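Local structure of putative methyl-accepting chemotaxis signal transduction protein (Campylobacter jejuni subsp. jejuni serotype O:2, 4XMR) at residues Glu58-Lys70 with Val81-Ser93. The protein probably senses isoleucine and related amino acids through a periplasmic tandem PAS domain and relays the signal across the membrane in chemotaxis. Residues are numbered along the deposited sequence; the frame is centred on the assembly and turned at random.
Sequences EENIINNVGPILK and VYLGLNNGKVLLS. With ILE (isoleucine), chain E.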
ATOM      1  N   GLU B  58      15.913 -22.690  23.676  1.00 24.20           N
ATOM      2  CA  GLU B  58      15.243 -23.052  22.432  1.00 23.86           C
ATOM      3  C   GLU B  58      13.769 -23.382  22.656  1.00 21.97           C
ATOM      4  O   GLU B  58      12.910 -22.959  21.879  1.00 20.09           O
ATOM      5  CB  GLU B  58      15.970 -24.198  21.727  1.00 25.27           C
ATOM      6  CG  GLU B  58      17.326 -23.797  21.169  1.00 27.46           C
ATOM      7  CD  GLU B  58      18.007 -24.920  20.411  1.00 30.05           C
ATOM      8  OE1 GLU B  58      17.385 -25.987  20.243  1.00 31.28           O
ATOM      9  OE2 GLU B  58      19.162 -24.726  19.984  1.00 35.72           O
ATOM     10  N   GLU B  59      13.477 -24.116  23.725  1.00 23.09           N
ATOM     11  CA  GLU B  59      12.093 -24.435  24.067  1.00 24.36           C
ATOM     12  C   GLU B  59      11.252 -23.171  24.270  1.00 21.73           C
ATOM     13  O   GLU B  59      10.142 -23.059  23.746  1.00 21.82           O
ATOM     14  CB  GLU B  59      12.033 -25.322  25.313  1.00 29.67           C
ATOM     15  CG  GLU B  59      10.618 -25.631  25.783  1.00 33.09           C
ATOM     16  CD  GLU B  59      10.583 -26.582  26.970  1.00 43.46           C
ATOM     17  OE1 GLU B  59      11.650 -27.106  27.354  1.00 48.70           O
ATOM     18  OE2 GLU B  59       9.482 -26.804  27.515  1.00 51.74           O
ATOM     19  N   ASN B  60      11.779 -22.225  25.038  1.00 20.60           N
ATOM     20  CA  ASN B  60      11.054 -20.986  25.285  1.00 20.61           C
ATOM     21  C   ASN B  60      10.891 -20.149  24.018  1.00 19.44           C
ATOM     22  O   ASN B  60       9.848 -19.536  23.794  1.00 18.16           O
ATOM     23  CB  ASN B  60      11.724 -20.172  26.392  1.00 19.96           C
ATOM     24  CG  ASN B  60      11.507 -20.775  27.762  1.00 26.63           C
ATOM     25  OD1 ASN B  60      10.662 -21.650  27.935  1.00 29.64           O
ATOM     26  ND2 ASN B  60      12.259 -20.302  28.747  1.00 26.65           N
ATOM     27  N   ILE B  61      11.920 -20.136  23.180  1.00 16.69           N
ATOM     28  CA  ILE B  61      11.833 -19.414  21.917  1.00 15.26           C
ATOM     29  C   ILE B  61      10.740 -20.015  21.026  1.00 14.55           C
ATOM     30  O   ILE B  61       9.889 -19.290  20.503  1.00 14.45           O
ATOM     31  CB  ILE B  61      13.187 -19.380  21.191  1.00 16.59           C
ATOM     32  CG1 ILE B  61      14.165 -18.482  21.959  1.00 17.44           C
ATOM     33  CG2 ILE B  61      13.018 -18.884  19.757  1.00 18.26           C
ATOM     34  CD1 ILE B  61      15.618 -18.654  21.561  1.00 20.84           C
ATOM     35  N   ILE B  62      10.739 -21.337  20.875  1.00 15.30           N
ATOM     36  CA  ILE B  62       9.716 -21.999  20.068  1.00 16.47           C
ATOM     37  C   ILE B  62       8.325 -21.642  20.592  1.00 17.76           C
ATOM     38  O   ILE B  62       7.447 -21.222  19.835  1.00 17.37           O
ATOM     39  CB  ILE B  62       9.880 -23.538  20.093  1.00 18.00           C
ATOM     40  CG1 ILE B  62      11.162 -23.953  19.365  1.00 19.41           C
ATOM     41  CG2 ILE B  62       8.673 -24.223  19.465  1.00 18.77           C
ATOM     42  CD1 ILE B  62      11.581 -25.392  19.647  1.00 20.95           C
ATOM     43  N   ASN B  63       8.137 -21.792  21.897  1.00 16.94           N
ATOM     44  CA  ASN B  63       6.818 -21.613  22.485  1.00 18.50           C
ATOM     45  C   ASN B  63       6.321 -20.177  22.536  1.00 16.73           C
ATOM     46  O   ASN B  63       5.123 -19.935  22.417  1.00 18.98           O
ATOM     47  CB  ASN B  63       6.766 -22.221  23.882  1.00 20.89           C
ATOM     48  CG  ASN B  63       6.873 -23.728  23.861  1.00 24.98           C
ATOM     49  OD1 ASN B  63       6.546 -24.372  22.864  1.00 27.41           O
ATOM     50  ND2 ASN B  63       7.329 -24.302  24.965  1.00 29.38           N
ATOM     51  N   ASN B  64       7.235 -19.228  22.715  1.00 15.39           N
ATOM     52  CA  ASN B  64       6.849 -17.839  22.918  1.00 15.45           C
ATOM     53  C   ASN B  64       7.030 -16.958  21.693  1.00 13.50           C
ATOM     54  O   ASN B  64       6.214 -16.070  21.451  1.00 14.66           O
ATOM     55  CB  ASN B  64       7.609 -17.228  24.099  1.00 17.77           C
ATOM     56  CG  ASN B  64       7.255 -17.884  25.411  1.00 21.00           C
ATOM     57  OD1 ASN B  64       6.173 -17.669  25.941  1.00 27.68           O
ATOM     58  ND2 ASN B  64       8.170 -18.681  25.942  1.00 21.10           N
ATOM     59  N   VAL B  65       8.098 -17.183  20.929  1.00 12.19           N
ATOM     60  CA  VAL B  65       8.322 -16.396  19.721  1.00 12.06           C
ATOM     61  C   VAL B  65       7.486 -16.934  18.560  1.00 11.64           C
ATOM     62  O   VAL B  65       6.968 -16.161  17.751  1.00 11.27           O
ATOM     63  CB  VAL B  65       9.822 -16.334  19.341  1.00 11.89           C
ATOM     64  CG1 VAL B  65      10.023 -15.560  18.045  1.00 12.43           C
ATOM     65  CG2 VAL B  65      10.615 -15.680  20.469  1.00 13.55           C
ATOM     66  N   GLY B  66       7.337 -18.253  18.481  1.00 11.91           N
ATOM     67  CA  GLY B  66       6.652 -18.854  17.348  1.00 11.95           C
ATOM     68  C   GLY B  66       5.269 -18.293  17.048  1.00 11.85           C
ATOM     69  O   GLY B  66       4.979 -17.949  15.901  1.00 11.87           O
ATOM     70  N   PRO B  67       4.397 -18.208  18.068  1.00 12.19           N
ATOM     71  CA  PRO B  67       3.066 -17.653  17.792  1.00 13.14           C
ATOM     72  C   PRO B  67       3.134 -16.229  17.243  1.00 11.77           C
ATOM     73  O   PRO B  67       2.336 -15.874  16.382  1.00 12.30           O
ATOM     74  CB  PRO B  67       2.381 -17.695  19.166  1.00 15.69           C
ATOM     75  CG  PRO B  67       3.042 -18.836  19.871  1.00 17.77           C
ATOM     76  CD  PRO B  67       4.490 -18.755  19.434  1.00 14.36           C
ATOM     77  N   ILE B  68       4.074 -15.427  17.724  1.00 11.35           N
ATOM     78  CA  ILE B  68       4.176 -14.053  17.246  1.00 10.39           C
ATOM     79  C   ILE B  68       4.560 -14.029  15.761  1.00  9.84           C
ATOM     80  O   ILE B  68       3.969 -13.281  14.970  1.00 10.43           O
ATOM     81  CB  ILE B  68       5.205 -13.234  18.068  1.00 11.26           C
ATOM     82  CG1 ILE B  68       4.926 -13.366  19.562  1.00 14.19           C
ATOM     83  CG2 ILE B  68       5.145 -11.780  17.655  1.00 12.55           C
ATOM     84  CD1 ILE B  68       5.858 -12.524  20.454  1.00 16.15           C
ATOM     85  N   LEU B  69       5.523 -14.867  15.377  1.00 10.24           N
ATOM     86  CA  LEU B  69       5.925 -14.943  13.977  1.00 10.24           C
ATOM     87  C   LEU B  69       4.745 -15.335  13.105  1.00 10.17           C
ATOM     88  O   LEU B  69       4.541 -14.771  12.031  1.00 10.36           O
ATOM     89  CB  LEU B  69       7.049 -15.961  13.774  1.00 10.25           C
ATOM     90  CG  LEU B  69       8.334 -15.777  14.577  1.00 10.84           C
ATOM     91  CD1 LEU B  69       9.315 -16.913  14.251  1.00 13.33           C
ATOM     92  CD2 LEU B  69       8.967 -14.418  14.309  1.00 13.40           C
ATOM     93  N   LYS B  70       3.974 -16.320  13.563  0.57  9.81           N
ATOM     94  CA  LYS B  70       2.838 -16.796  12.787  0.57 10.45           C
ATOM     95  C   LYS B  70       1.754 -15.732  12.619  0.57  9.86           C
ATOM     96  O   LYS B  70       1.241 -15.522  11.516  0.57 10.59           O
ATOM     97  CB  LYS B  70       2.235 -18.050  13.426  0.57 12.63           C
ATOM     98  CG  LYS B  70       1.055 -18.625  12.636  0.57 16.63           C
ATOM     99  CD  LYS B  70       0.453 -19.860  13.302  0.57 24.65           C
ATOM    100  CE  LYS B  70      -0.461 -19.488  14.457  0.57 26.57           C
ATOM    101  NZ  LYS B  70      -1.379 -20.611  14.831  0.57 24.30           N
ATOM    102  N   VAL B  81       8.479 -15.785   7.825  1.00  9.56           N
ATOM    103  CA  VAL B  81       8.833 -14.902   8.929  1.00  8.62           C
ATOM    104  C   VAL B  81       9.612 -15.760   9.911  1.00  8.97           C
ATOM    105  O   VAL B  81       9.151 -16.846  10.258  1.00 10.34           O
ATOM    106  CB  VAL B  81       7.586 -14.278   9.588  1.00  9.40           C
ATOM    107  CG1 VAL B  81       7.978 -13.430  10.780  1.00 10.81           C
ATOM    108  CG2 VAL B  81       6.805 -13.450   8.586  1.00 11.12           C
ATOM    109  N   TYR B  82      10.784 -15.306  10.354  1.00  8.78           N
ATOM    110  CA  TYR B  82      11.683 -16.194  11.070  1.00  9.32           C
ATOM    111  C   TYR B  82      12.625 -15.479  12.013  1.00  9.46           C
ATOM    112  O   TYR B  82      12.899 -14.281  11.862  1.00 10.56           O
ATOM    113  CB  TYR B  82      12.488 -17.060  10.090  1.00 10.53           C
ATOM    114  CG  TYR B  82      13.092 -16.311   8.932  1.00  9.91           C
ATOM    115  CD1 TYR B  82      12.357 -16.107   7.770  1.00 10.73           C
ATOM    116  CD2 TYR B  82      14.398 -15.823   8.982  1.00 10.08           C
ATOM    117  CE1 TYR B  82      12.898 -15.430   6.689  1.00 11.49           C
ATOM    118  CE2 TYR B  82      14.952 -15.148   7.906  1.00 11.55           C
ATOM    119  CZ  TYR B  82      14.197 -14.957   6.763  1.00 10.92           C
ATOM    120  OH  TYR B  82      14.768 -14.294   5.699  1.00 12.55           O
ATOM    121  N   LEU B  83      13.133 -16.235  12.981  1.00 11.00           N
ATOM    122  CA  LEU B  83      14.179 -15.765  13.878  1.00 11.48           C
ATOM    123  C   LEU B  83      15.385 -16.684  13.759  1.00 12.42           C
ATOM    124  O   LEU B  83      15.309 -17.866  14.102  1.00 13.55           O
ATOM    125  CB  LEU B  83      13.675 -15.719  15.324  1.00 12.34           C
ATOM    126  CG  LEU B  83      14.662 -15.180  16.369  1.00 13.23           C
ATOM    127  CD1 LEU B  83      15.032 -13.723  16.097  1.00 15.83           C
ATOM    128  CD2 LEU B  83      14.111 -15.364  17.789  1.00 15.62           C
ATOM    129  N   GLY B  84      16.484 -16.145  13.233  1.00 12.14           N
ATOM    130  CA  GLY B  84      17.732 -16.889  13.149  1.00 13.29           C
ATOM    131  C   GLY B  84      18.559 -16.750  14.412  1.00 14.07           C
ATOM    132  O   GLY B  84      18.784 -15.650  14.878  1.00 14.70           O
ATOM    133  N   LEU B  85      19.037 -17.868  14.949  1.00 20.43           N
ATOM    134  CA  LEU B  85      19.820 -17.856  16.194  1.00 22.64           C
ATOM    135  C   LEU B  85      21.327 -17.982  15.939  1.00 23.44           C
ATOM    136  O   LEU B  85      21.740 -18.455  14.885  1.00 28.08           O
ATOM    137  CB  LEU B  85      19.354 -18.995  17.111  1.00 24.57           C
ATOM    138  CG  LEU B  85      17.848 -19.042  17.400  1.00 22.29           C
ATOM    139  CD1 LEU B  85      17.472 -20.254  18.247  1.00 25.21           C
ATOM    140  CD2 LEU B  85      17.360 -17.753  18.056  1.00 25.49           C
ATOM    141  N   ASN B  86      22.148 -17.583  16.914  1.00 30.14           N
ATOM    142  CA  ASN B  86      23.603 -17.700  16.766  1.00 35.17           C
ATOM    143  C   ASN B  86      24.087 -19.141  16.645  1.00 34.56           C
ATOM    144  O   ASN B  86      25.138 -19.402  16.056  1.00 43.74           O
ATOM    145  CB  ASN B  86      24.357 -16.986  17.898  1.00 36.88           C
ATOM    146  CG  ASN B  86      25.872 -17.165  17.799  1.00 45.45           C
ATOM    147  OD1 ASN B  86      26.508 -16.695  16.853  1.00 34.55           O
ATOM    148  ND2 ASN B  86      26.454 -17.854  18.779  1.00 45.33           N
ATOM    149  N   ASN B  87      23.324 -20.084  17.189  1.00 33.22           N
ATOM    150  CA  ASN B  87      23.711 -21.484  17.060  1.00 34.31           C
ATOM    151  C   ASN B  87      23.406 -22.021  15.665  1.00 29.27           C
ATOM    152  O   ASN B  87      23.672 -23.180  15.360  1.00 36.47           O
ATOM    153  CB  ASN B  87      23.115 -22.360  18.171  1.00 33.95           C
ATOM    154  CG  ASN B  87      21.610 -22.551  18.048  1.00 28.71           C
ATOM    155  OD1 ASN B  87      20.961 -22.018  17.149  1.00 27.13           O
ATOM    156  ND2 ASN B  87      21.052 -23.336  18.960  1.00 30.96           N
ATOM    157  N   GLY B  88      22.836 -21.160  14.824  1.00 30.21           N
ATOM    158  CA  GLY B  88      22.619 -21.497  13.432  1.00 29.09           C
ATOM    159  C   GLY B  88      21.218 -21.995  13.145  1.00 23.37           C
ATOM    160  O   GLY B  88      20.827 -22.108  11.988  1.00 25.47           O
ATOM    161  N   LYS B  89      20.463 -22.297  14.196  1.00 20.82           N
ATOM    162  CA  LYS B  89      19.098 -22.767  14.023  1.00 18.44           C
ATOM    163  C   LYS B  89      18.193 -21.584  13.699  1.00 17.62           C
ATOM    164  O   LYS B  89      18.501 -20.432  14.030  1.00 20.45           O
ATOM    165  CB  LYS B  89      18.601 -23.492  15.275  1.00 20.68           C
ATOM    166  CG  LYS B  89      19.403 -24.736  15.620  1.00 21.84           C
ATOM    167  CD  LYS B  89      18.736 -25.517  16.734  1.00 24.39           C
ATOM    168  CE  LYS B  89      19.557 -26.732  17.142  1.00 25.44           C
ATOM    169  NZ  LYS B  89      18.918 -27.460  18.276  1.00 30.81           N
ATOM    170  N   VAL B  90      17.074 -21.858  13.049  0.50 15.58           N
ATOM    171  CA  VAL B  90      16.143 -20.793  12.716  0.50 15.28           C
ATOM    172  C   VAL B  90      14.718 -21.232  13.022  0.50 14.46           C
ATOM    173  O   VAL B  90      14.313 -22.336  12.666  0.50 15.95           O
ATOM    174  CB  VAL B  90      16.302 -20.335  11.251  0.50 19.24           C
ATOM    175  CG1 VAL B  90      16.093 -21.489  10.297  0.50 23.63           C
ATOM    176  CG2 VAL B  90      15.336 -19.215  10.933  0.50 17.31           C
ATOM    177  N   LEU B  91      13.977 -20.378  13.721  1.00 12.51           N
ATOM    178  CA  LEU B  91      12.581 -20.629  13.987  1.00 12.47           C
ATOM    179  C   LEU B  91      11.800 -20.041  12.814  1.00 11.70           C
ATOM    180  O   LEU B  91      11.770 -18.824  12.634  1.00 12.35           O
ATOM    181  CB  LEU B  91      12.168 -19.984  15.299  1.00 13.06           C
ATOM    182  CG  LEU B  91      10.717 -20.230  15.714  1.00 13.51           C
ATOM    183  CD1 LEU B  91      10.465 -21.714  15.984  1.00 15.53           C
ATOM    184  CD2 LEU B  91      10.365 -19.403  16.934  1.00 15.31           C
ATOM    185  N   LEU B  92      11.177 -20.914  12.024  1.00 12.34           N
ATOM    186  CA  LEU B  92      10.608 -20.541  10.729  1.00 11.80           C
ATOM    187  C   LEU B  92       9.094 -20.691  10.672  1.00 12.39           C
ATOM    188  O   LEU B  92       8.569 -21.785  10.882  1.00 14.16           O
ATOM    189  CB  LEU B  92      11.251 -21.385   9.623  1.00 13.97           C
ATOM    190  CG  LEU B  92      10.701 -21.221   8.203  1.00 14.51           C
ATOM    191  CD1 LEU B  92      10.833 -19.775   7.705  1.00 15.01           C
ATOM    192  CD2 LEU B  92      11.408 -22.178   7.262  1.00 17.87           C
ATOM    193  N   SER B  93       8.408 -19.579  10.404  1.00 11.13           N
ATOM    194  CA  SER B  93       6.978 -19.582  10.133  1.00 11.31           C
ATOM    195  C   SER B  93       6.749 -19.420   8.625  1.00 10.76           C
ATOM    196  O   SER B  93       7.193 -18.422   8.030  1.00 11.83           O
ATOM    197  CB  SER B  93       6.278 -18.467  10.904  1.00 11.43           C
ATOM    198  OG  SER B  93       4.883 -18.485  10.672  1.00 11.97           O
TER
HETATM  199  N   ILE E 301      14.818 -16.583   2.686  1.00 18.04           N
HETATM  200  CA  ILE E 301      15.783 -16.965   3.705  1.00 18.60           C
HETATM  201  C   ILE E 301      16.990 -17.576   3.006  1.00 19.77           C
HETATM  202  O   ILE E 301      18.093 -17.585   3.540  1.00 22.92           O
HETATM  203  CB  ILE E 301      15.164 -17.938   4.743  1.00 16.76           C
HETATM  204  CG1 ILE E 301      16.075 -18.047   5.970  1.00 19.03           C
HETATM  205  CG2 ILE E 301      14.883 -19.303   4.131  1.00 21.05           C
HETATM  206  CD1 ILE E 301      15.437 -18.756   7.152  1.00 21.36           C
HETATM  207  OXT ILE E 301      16.877 -18.040   1.869  1.00 19.87           O
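Glu-58, in the first turn of helix 58-76, stretches its extended side chain to the hairpin turn that joins strands 80-84 and 90-94. OE1 offers its syn lone pair to Lys-89 NZ at 2.9 Å in a salt bridge, the two side chains crossing at about a right angle; the ammonium also reaches OE2 weakly, so it straddles the carboxylate. OE2 takes another weak bond from Asn-87 ND2, the amide plane turned 80° from the carboxylate. Asn-87 OD1 accepts from Lys-89 N (3.0 Å), which holds the amide in an Asx turn overlapping the end of the type I turn Leu-85 to Gly-88. One helical turn on, Ile-61 meets Leu-85 tip to tip, CD1 to CD2 at 4.0 Å, while its CG2 lies against Leu-91 CD2. With CG anti to the backbone N (chi1 -178°), Leu-91 spreads its other branch, CD1, to Ile-62 CG1. Leu-91 CD2 also reaches Val-65 CB (3.9 Å) and approaches Gly-66 N to 3.6 Å, where no side chain intervenes. Leu-69 then straddles both strands: CD1 packs on Leu-91 CD2 (3.8 Å), CD2 on Val-81 CG1 (3.8 Å). Ser-93 OG lies against Lys-70 CA and is hydrogen-bonded to Arg-73 NE, further along helix 58-76. Helix 9-48 packs alongside; Tyr-82 and Val-90 meet the bound isoleucine on the sheet's other face. In this PAS-like sensor fold, buried apolar side chains thus supply the adhesion, while Glu-58's salt bridge ties the hairpin turn to the helix start.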